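Local coordinates for protein endonuclease NucS (Thermococcus kodakarensis KOD1, PDB 5GKE) that binds duplex DNA as a two-chain assembly, works as a mismatch restriction endonuclease and is predicted to cut single-stranded ends of branched DNA, at residues E15-L20 with Y113-F118; S23-E28 with I56-D61; K157-G162 with E198-E203. The protein carries 1 engineered substitution. One frame throughout, in Å; residues are numbered along the deposited sequence.

Interaction 1: E15-L20 with Y113-F118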
loop_
_atom_site.group_PDB
_atom_site.type_symbol
_atom_site.label_atom_id
_atom_site.label_comp_id
_atom_site.label_asym_id
_atom_site.label_seq_id
_atom_site.Cartn_x
_atom_site.Cartn_y
_atom_site.Cartn_z
ATOM N N GLU A 15 -9.532 23.818 25.914
ATOM C CA GLU A 15 -10.923 23.428 26.075
ATOM C C GLU A 15 -11.609 23.443 24.707
ATOM O O GLU A 15 -12.495 22.628 24.431
ATOM C CB GLU A 15 -11.640 24.347 27.091
ATOM C CG GLU A 15 -11.258 25.849 27.063
ATOM C CD GLU A 15 -9.903 26.215 27.710
ATOM O OE1 GLU A 15 -9.126 25.319 28.110
ATOM O OE2 GLU A 15 -9.620 27.434 27.815
ATOM N N GLU A 16 -11.178 24.362 23.843
ATOM C CA GLU A 16 -11.647 24.393 22.464
ATOM C C GLU A 16 -11.212 23.107 21.731
ATOM O O GLU A 16 -12.042 22.413 21.119
ATOM C CB GLU A 16 -11.124 25.651 21.754
ATOM C CG GLU A 16 -12.060 26.860 21.891
ATOM C CD GLU A 16 -11.457 28.182 21.421
ATOM O OE1 GLU A 16 -10.218 28.309 21.370
ATOM O OE2 GLU A 16 -12.234 29.111 21.117
ATOM N N LEU A 17 -9.920 22.781 21.828
ATOM C CA LEU A 17 -9.373 21.533 21.272
ATOM C C LEU A 17 -10.155 20.316 21.735
ATOM O O LEU A 17 -10.610 19.506 20.917
ATOM C CB LEU A 17 -7.902 21.369 21.659
ATOM C CG LEU A 17 -7.150 20.171 21.086
ATOM C CD1 LEU A 17 -7.232 20.175 19.579
ATOM C CD2 LEU A 17 -5.706 20.237 21.529
ATOM N N VAL A 18 -10.323 20.208 23.052
ATOM C CA VAL A 18 -11.001 19.066 23.663
ATOM C C VAL A 18 -12.432 18.944 23.187
ATOM O O VAL A 18 -12.897 17.864 22.789
ATOM C CB VAL A 18 -10.990 19.173 25.202
ATOM C CG1 VAL A 18 -11.855 18.084 25.824
ATOM C CG2 VAL A 18 -9.564 19.094 25.726
ATOM N N SER A 19 -13.124 20.075 23.214
ATOM C CA SER A 19 -14.518 20.138 22.818
ATOM C C SER A 19 -14.747 19.612 21.399
ATOM O O SER A 19 -15.646 18.797 21.170
ATOM C CB SER A 19 -15.023 21.586 22.945
ATOM O OG SER A 19 -16.350 21.699 22.456
ATOM N N LEU A 20 -13.926 20.066 20.453
ATOM C CA LEU A 20 -14.078 19.658 19.049
ATOM C C LEU A 20 -13.676 18.228 18.785
ATOM O O LEU A 20 -14.364 17.511 18.060
ATOM C CB LEU A 20 -13.270 20.562 18.137
ATOM C CG LEU A 20 -14.010 21.859 17.795
ATOM C CD1 LEU A 20 -13.264 22.643 16.723
ATOM C CD2 LEU A 20 -15.393 21.513 17.324
ATOM N N TYR A 113 -2.513 24.577 15.320
ATOM C CA TYR A 113 -2.822 25.743 14.490
ATOM C C TYR A 113 -4.280 25.759 14.067
ATOM O O TYR A 113 -4.894 26.814 13.920
ATOM C CB TYR A 113 -1.954 25.777 13.236
ATOM C CG TYR A 113 -0.474 25.603 13.467
ATOM C CD1 TYR A 113 0.266 26.573 14.141
ATOM C CD2 TYR A 113 0.199 24.483 12.978
ATOM C CE1 TYR A 113 1.633 26.421 14.345
ATOM C CE2 TYR A 113 1.563 24.330 13.176
ATOM C CZ TYR A 113 2.273 25.300 13.856
ATOM O OH TYR A 113 3.622 25.151 14.052
ATOM N N MET A 114 -4.830 24.586 13.821
ATOM C CA MET A 114 -6.238 24.508 13.481
ATOM C C MET A 114 -6.807 23.168 13.921
ATOM O O MET A 114 -6.106 22.156 13.910
ATOM C CB MET A 114 -6.441 24.712 11.976
ATOM C CG MET A 114 -7.894 24.894 11.575
ATOM S SD MET A 114 -8.168 24.618 9.814
ATOM C CE MET A 114 -8.345 22.824 9.831
ATOM N N VAL A 115 -8.072 23.174 14.316
ATOM C CA VAL A 115 -8.826 21.949 14.528
ATOM C C VAL A 115 -10.163 22.111 13.822
ATOM O O VAL A 115 -10.736 23.192 13.802
ATOM C CB VAL A 115 -9.026 21.636 16.032
ATOM C CG1 VAL A 115 -9.600 22.832 16.766
ATOM C CG2 VAL A 115 -9.929 20.437 16.208
ATOM N N SER A 116 -10.657 21.042 13.223
ATOM C CA SER A 116 -11.889 21.135 12.464
ATOM C C SER A 116 -12.693 19.862 12.551
ATOM O O SER A 116 -12.147 18.752 12.645
ATOM C CB SER A 116 -11.600 21.455 10.993
ATOM O OG SER A 116 -10.945 20.357 10.368
ATOM N N VAL A 117 -14.003 20.035 12.513
ATOM C CA VAL A 117 -14.913 18.915 12.533
ATOM C C VAL A 117 -15.712 18.959 11.257
ATOM O O VAL A 117 -16.349 19.965 10.946
ATOM C CB VAL A 117 -15.836 18.953 13.762
ATOM C CG1 VAL A 117 -16.925 17.909 13.648
ATOM C CG2 VAL A 117 -15.029 18.748 15.018
ATOM N N PHE A 118 -15.663 17.869 10.506
ATOM C CA PHE A 118 -16.317 17.823 9.219
ATOM C C PHE A 118 -17.343 16.707 9.257
ATOM O O PHE A 118 -16.992 15.532 9.248
ATOM C CB PHE A 118 -15.271 17.613 8.113
ATOM C CG PHE A 118 -15.839 17.525 6.711
ATOM C CD1 PHE A 118 -17.069 18.059 6.395
ATOM C CD2 PHE A 118 -15.114 16.899 5.705
ATOM C CE1 PHE A 118 -17.562 17.966 5.103
ATOM C CE2 PHE A 118 -15.606 16.810 4.424
ATOM C CZ PHE A 118 -16.826 17.344 4.121
#
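Leu17 and Leu20 of helix 14-27 lie over Val115 and Val117 of strand 111-118, the two segments running in nearly the same direction, their axes 8.8 Å apart and 23° from parallel. This is helix-on-sheet packing in the PH-like N-terminal domain: the helix lies against one face of an antiparallel sheet, on a strand hydrogen-bonded to strand 30-42 on one side and strand 6-10 on the other. No hydrogen bond crosses the contact; the side-chain contacts are all aliphatic, and all four touching residues are buried.

Leu20 does most of the work, its two methyls straddling two residues of the strand. With chi1 at -83° its CG lies opposite the carbonyl carbon, and the branch drops toward the sheet. CD1 meets Val115 CG1 at 3.7 Å, while CD2 settles against Val117 CG2 at 3.6 Å. Its stem joins in as well, CB resting 3.9 Å from Val115 CG2, so both branches of that valine touch the one leucine. One turn back, Leu17 makes a looser contact, its CD1 4.2 Å from Val115 CB, and it also reaches Leu86.

Between the two valines, Ser116 points from the other face, where it packs on Phe34 of the second subunit, the same ring on which Phe118 stacks; Tyr113 and Met114 form a classic beta bulge opposite Phe34 of their own chain. The tightest approach to the helix involves its backbone: Val117 CG2 sits 3.4 Å from Leu20 O.

Interaction 2: S23-E28 with I56-D61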
loop_
_atom_site.group_PDB
_atom_site.type_symbol
_atom_site.label_atom_id
_atom_site.label_comp_id
_atom_site.label_asym_id
_atom_site.label_seq_id
_atom_site.Cartn_x
_atom_site.Cartn_y
_atom_site.Cartn_z
ATOM N N SER A 23 -16.493 16.103 20.233
ATOM C CA SER A 23 -17.654 16.231 19.379
ATOM C C SER A 23 -17.496 15.428 18.094
ATOM O O SER A 23 -18.425 14.734 17.663
ATOM C CB SER A 23 -17.899 17.701 19.063
ATOM O OG SER A 23 -18.868 17.805 18.035
ATOM N N ALA A 24 -16.313 15.519 17.492
ATOM C CA ALA A 24 -15.992 14.753 16.287
ATOM C C ALA A 24 -16.225 13.265 16.495
ATOM O O ALA A 24 -16.960 12.633 15.728
ATOM C CB ALA A 24 -14.561 15.005 15.868
ATOM N N LEU A 25 -15.625 12.711 17.547
ATOM C CA LEU A 25 -15.764 11.275 17.831
ATOM C C LEU A 25 -17.210 10.884 18.116
ATOM O O LEU A 25 -17.726 9.905 17.577
ATOM C CB LEU A 25 -14.882 10.881 19.012
ATOM C CG LEU A 25 -13.426 11.278 18.791
ATOM C CD1 LEU A 25 -12.585 10.905 19.993
ATOM C CD2 LEU A 25 -12.891 10.628 17.532
ATOM N N LEU A 26 -17.866 11.666 18.963
ATOM C CA LEU A 26 -19.260 11.435 19.293
ATOM C C LEU A 26 -20.188 11.483 18.079
ATOM O O LEU A 26 -21.101 10.674 17.961
ATOM C CB LEU A 26 -19.703 12.466 20.329
ATOM C CG LEU A 26 -20.696 12.035 21.405
ATOM C CD1 LEU A 26 -20.450 10.600 21.818
ATOM C CD2 LEU A 26 -20.540 12.957 22.587
ATOM N N GLU A 27 -19.948 12.424 17.169
ATOM C CA GLU A 27 -20.840 12.625 16.027
ATOM C C GLU A 27 -20.499 11.788 14.801
ATOM O O GLU A 27 -21.144 11.923 13.768
ATOM C CB GLU A 27 -20.852 14.095 15.633
ATOM C CG GLU A 27 -21.398 15.006 16.720
ATOM C CD GLU A 27 -21.362 16.460 16.324
ATOM O OE1 GLU A 27 -21.760 16.774 15.182
ATOM O OE2 GLU A 27 -20.928 17.288 17.148
ATOM N N GLU A 28 -19.490 10.929 14.914
ATOM C CA GLU A 28 -19.013 10.162 13.766
ATOM C C GLU A 28 -18.591 11.104 12.637
ATOM O O GLU A 28 -18.862 10.839 11.478
ATOM C CB GLU A 28 -20.093 9.207 13.263
ATOM C CG GLU A 28 -19.950 7.769 13.711
ATOM C CD GLU A 28 -21.014 6.869 13.101
ATOM O OE1 GLU A 28 -22.095 7.384 12.727
ATOM O OE2 GLU A 28 -20.767 5.650 12.988
ATOM N N ILE A 56 -3.223 16.043 10.456
ATOM C CA ILE A 56 -3.649 14.864 11.190
ATOM C C ILE A 56 -5.119 14.606 10.912
ATOM O O ILE A 56 -5.936 15.516 10.995
ATOM C CB ILE A 56 -3.415 15.044 12.696
ATOM C CG1 ILE A 56 -1.911 15.153 12.970
ATOM C CG2 ILE A 56 -4.042 13.903 13.480
ATOM C CD1 ILE A 56 -1.558 15.866 14.265
ATOM N N ILE A 57 -5.458 13.382 10.542
ATOM C CA ILE A 57 -6.847 13.056 10.249
ATOM C C ILE A 57 -7.305 11.858 11.050
ATOM O O ILE A 57 -6.610 10.843 11.114
ATOM C CB ILE A 57 -7.064 12.777 8.761
ATOM C CG1 ILE A 57 -6.876 14.064 7.954
ATOM C CG2 ILE A 57 -8.453 12.193 8.507
ATOM C CD1 ILE A 57 -7.001 13.849 6.481
ATOM N N VAL A 58 -8.463 11.992 11.687
ATOM C CA VAL A 58 -9.105 10.857 12.327
ATOM C C VAL A 58 -10.479 10.648 11.720
ATOM O O VAL A 58 -11.334 11.522 11.779
ATOM C CB VAL A 58 -9.215 11.046 13.849
ATOM C CG1 VAL A 58 -9.792 9.784 14.505
ATOM C CG2 VAL A 58 -7.850 11.371 14.419
ATOM N N LYS A 59 -10.658 9.495 11.095
ATOM C CA LYS A 59 -11.920 9.099 10.521
ATOM C C LYS A 59 -12.801 8.398 11.559
ATOM O O LYS A 59 -12.292 7.772 12.484
ATOM C CB LYS A 59 -11.680 8.171 9.330
ATOM C CG LYS A 59 -10.731 8.705 8.294
ATOM C CD LYS A 59 -10.853 7.915 7.011
ATOM C CE LYS A 59 -9.943 8.457 5.934
ATOM N NZ LYS A 59 -10.178 7.744 4.657
ATOM N N PRO A 60 -14.128 8.483 11.385
ATOM C CA PRO A 60 -15.113 7.828 12.252
ATOM C C PRO A 60 -14.854 6.332 12.453
ATOM O O PRO A 60 -15.226 5.792 13.492
ATOM C CB PRO A 60 -16.432 8.041 11.501
ATOM C CG PRO A 60 -16.227 9.258 10.700
ATOM C CD PRO A 60 -14.775 9.259 10.313
ATOM N N ASP A 61 -14.222 5.670 11.487
ATOM C CA ASP A 61 -14.007 4.229 11.596
ATOM C C ASP A 61 -12.699 3.896 12.324
ATOM O O ASP A 61 -12.279 2.732 12.393
ATOM C CB ASP A 61 -14.047 3.573 10.213
ATOM C CG ASP A 61 -12.812 3.856 9.385
ATOM O OD1 ASP A 61 -12.038 4.789 9.714
ATOM O OD2 ASP A 61 -12.624 3.140 8.383
#
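Val58 and Pro60 meet the last turn of helix 14-27 through Leu25 and Glu28, where strand 52-58 runs out into a loop. Val58, the last residue of the strand, aims its CB at the helix, and its CG1 comes within 4.4 Å of Leu25 CD2. That is a light touch, and each partner has other company: Val58 packs on Phe64 and Leu25 on Val84, while the Val58 backbone is bonded to Leu31.

Lys59 turns the other way, into the second subunit. There its NZ is hydrogen-bonded to the carbonyl oxygens of Gln68, Lys70 and Lys71 and to His67 ND1, all of that neighbouring chain; these four acceptors are more than its three N-H bonds can each serve singly.

Pro60 comes back to the helix. CG and CB of its ring meet the Glu28 backbone carbonyl, lying 3.2 Å and 3.7 Å from Glu28 O. The carboxylate arm of Glu28 is extended beyond CG and passes the ring at about a right angle, its CG 4.2 Å from Pro60 CB.

Asp61 again points away, with OD2 accepting from Lys71 N of the second subunit and OD1 bonded to Ser63 OG. On the helix side, Glu28 leaves helical angles with a positive phi of 57°, and two bonds run back into the last turn: the proline is packed against a helix C-terminus closed by a Schellman motif.

Interaction 3: K157-G162 with E198-E203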
loop_
_atom_site.group_PDB
_atom_site.type_symbol
_atom_site.label_atom_id
_atom_site.label_comp_id
_atom_site.label_asym_id
_atom_site.label_seq_id
_atom_site.Cartn_x
_atom_site.Cartn_y
_atom_site.Cartn_z
ATOM N N LYS A 157 -9.507 -20.492 -7.820
ATOM C CA LYS A 157 -9.626 -21.872 -7.363
ATOM C C LYS A 157 -8.496 -22.274 -6.431
ATOM O O LYS A 157 -7.331 -22.338 -6.840
ATOM C CB LYS A 157 -9.639 -22.835 -8.562
ATOM C CG LYS A 157 -9.877 -24.303 -8.192
ATOM C CD LYS A 157 -11.274 -24.476 -7.611
ATOM C CE LYS A 157 -11.517 -25.873 -7.098
ATOM N NZ LYS A 157 -10.936 -26.142 -5.734
ATOM N N ALA A 158 -8.839 -22.588 -5.191
ATOM C CA ALA A 158 -7.833 -23.129 -4.309
ATOM C C ALA A 158 -7.459 -24.511 -4.825
ATOM O O ALA A 158 -8.302 -25.393 -4.957
ATOM C CB ALA A 158 -8.339 -23.196 -2.882
ATOM N N ILE A 159 -6.189 -24.656 -5.168
ATOM C CA ILE A 159 -5.575 -25.948 -5.356
ATOM C C ILE A 159 -4.968 -26.220 -3.999
ATOM O O ILE A 159 -5.256 -25.498 -3.044
ATOM C CB ILE A 159 -4.552 -25.955 -6.488
ATOM C CG1 ILE A 159 -3.401 -24.980 -6.196
ATOM C CG2 ILE A 159 -5.254 -25.581 -7.769
ATOM C CD1 ILE A 159 -2.349 -24.879 -7.313
ATOM N N GLY A 160 -4.146 -27.238 -3.880
ATOM C CA GLY A 160 -3.739 -27.647 -2.548
ATOM C C GLY A 160 -3.008 -26.561 -1.785
ATOM O O GLY A 160 -3.325 -26.214 -0.648
ATOM N N THR A 161 -1.989 -26.032 -2.427
ATOM C CA THR A 161 -1.194 -24.992 -1.833
ATOM C C THR A 161 -1.281 -23.818 -2.794
ATOM O O THR A 161 -0.752 -23.871 -3.905
ATOM C CB THR A 161 0.262 -25.508 -1.581
ATOM O OG1 THR A 161 0.304 -26.169 -0.314
ATOM C CG2 THR A 161 1.296 -24.393 -1.596
ATOM N N GLY A 162 -1.984 -22.768 -2.387
ATOM C CA GLY A 162 -2.181 -21.631 -3.270
ATOM C C GLY A 162 -3.537 -21.538 -3.955
ATOM O O GLY A 162 -4.317 -22.497 -3.987
ATOM N N GLU A 198 3.515 -26.742 -10.990
ATOM C CA GLU A 198 4.186 -27.870 -10.365
ATOM C C GLU A 198 3.225 -28.646 -9.485
ATOM O O GLU A 198 3.190 -29.874 -9.524
ATOM C CB GLU A 198 5.397 -27.406 -9.547
ATOM C CG GLU A 198 6.591 -27.053 -10.397
ATOM C CD GLU A 198 7.729 -26.426 -9.607
ATOM O OE1 GLU A 198 7.661 -26.395 -8.353
ATOM O OE2 GLU A 198 8.692 -25.958 -10.256
ATOM N N ILE A 199 2.441 -27.931 -8.691
ATOM C CA ILE A 199 1.496 -28.590 -7.807
ATOM C C ILE A 199 0.479 -29.379 -8.620
ATOM O O ILE A 199 0.123 -30.504 -8.261
ATOM C CB ILE A 199 0.792 -27.581 -6.898
ATOM C CG1 ILE A 199 1.768 -27.096 -5.827
ATOM C CG2 ILE A 199 -0.434 -28.200 -6.242
ATOM C CD1 ILE A 199 1.284 -25.890 -5.087
ATOM N N LEU A 200 0.047 -28.808 -9.740
ATOM C CA LEU A 200 -0.911 -29.483 -10.604
ATOM C C LEU A 200 -0.277 -30.657 -11.344
ATOM O O LEU A 200 -0.947 -31.641 -11.612
ATOM C CB LEU A 200 -1.529 -28.507 -11.600
ATOM C CG LEU A 200 -2.621 -27.622 -10.994
ATOM C CD1 LEU A 200 -2.954 -26.531 -11.945
ATOM C CD2 LEU A 200 -3.875 -28.410 -10.678
ATOM N N ARG A 201 1.006 -30.559 -11.678
ATOM C CA ARG A 201 1.693 -31.677 -12.323
ATOM C C ARG A 201 1.762 -32.894 -11.401
ATOM O O ARG A 201 1.794 -34.018 -11.872
ATOM C CB ARG A 201 3.097 -31.282 -12.773
ATOM C CG ARG A 201 3.097 -30.491 -14.060
ATOM C CD ARG A 201 4.452 -30.417 -14.739
ATOM N NE ARG A 201 4.284 -29.811 -16.063
ATOM C CZ ARG A 201 4.939 -28.733 -16.487
ATOM N NH1 ARG A 201 5.837 -28.149 -15.699
ATOM N NH2 ARG A 201 4.706 -28.244 -17.703
ATOM N N GLU A 202 1.753 -32.665 -10.092
ATOM C CA GLU A 202 1.813 -33.757 -9.131
ATOM C C GLU A 202 0.585 -34.671 -9.213
ATOM O O GLU A 202 0.701 -35.875 -8.968
ATOM C CB GLU A 202 1.987 -33.209 -7.713
ATOM C CG GLU A 202 3.448 -32.920 -7.365
ATOM C CD GLU A 202 3.616 -31.962 -6.194
ATOM O OE1 GLU A 202 2.701 -31.889 -5.341
ATOM O OE2 GLU A 202 4.669 -31.283 -6.128
ATOM N N GLU A 203 -0.587 -34.111 -9.517
ATOM C CA GLU A 203 -1.763 -34.930 -9.816
ATOM C C GLU A 203 -1.850 -35.440 -11.258
ATOM O O GLU A 203 -2.101 -36.617 -11.493
ATOM C CB GLU A 203 -3.039 -34.154 -9.494
ATOM C CG GLU A 203 -3.424 -34.176 -8.022
ATOM C CD GLU A 203 -4.183 -35.433 -7.619
ATOM O OE1 GLU A 203 -4.401 -36.312 -8.483
ATOM O OE2 GLU A 203 -4.570 -35.535 -6.434
#
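Ile199 of helix 187-204 fits against the loop that joins strands 151-158 and 163-169, touching Ile159 and Thr161 there. Taken outward from the backbone, its CB already lies 4.2 Å from Ile159 CD1, and the CG2 branch approaches the same methyl at 4.0 Å, the two isoleucines crossing at a slant. The other branch goes to the threonine: with chi1 at -73°, CG1 stands opposite the carbonyl carbon and carries CD1 to Thr161, two residues further along the loop from Ile159. That terminal methyl presses on Thr161 O at 3.1 Å, a close van der Waals approach, and also meets Thr161 CB at 3.7 Å and CG2 at 3.8 Å.

Leu200, next along the helix, adds a second apolar point, its CD2 4.3 Å from Ile159 CG2. Ile159 thus touches two consecutive helix residues, CD1 on Ile199 and CG2 on Leu200.

The loop keeps its shape through its own backbone: Ile159 N donates to Gly162 O at 3.1 Å, and Gly162 has a phi of 102°, a region glycine enters easily. Thr161 turns its OG1 to Arg223 NH1 of the second subunit.

In the PDDEXK-type nuclease domain, the helix also carries Gln192, a ligand of the magnesium ion about 10 Å from the Ile159 side chain. Strand 163-169 packs here too, Val164 on Ile159 and Leu167 on Leu200. Helix 187-204 therefore lies against the hairpin of strands 163-169 and 151-158, the latter the outermost strand of the sheet within this chain.

Interactions 1 and 2 are neighbours, their centres about 11 Å apart: both use helix 14-27 and reach the same antiparallel sheet, and they touch where Val117 CG2 meets Ala24 CB at 3.9 Å. The chain span of interaction 2 falls within that of interaction 1; residues 15-20 and 23-28 of one helix meet strands 111-118 and 52-58. Interaction 3 comes later, in the nuclease domain on the opposite side of the chain's centre, with centres about 56 Å from interaction 1 and 46 Å from interaction 2. All three touch the second subunit, which therefore contacts both the PH-like and the nuclease domain.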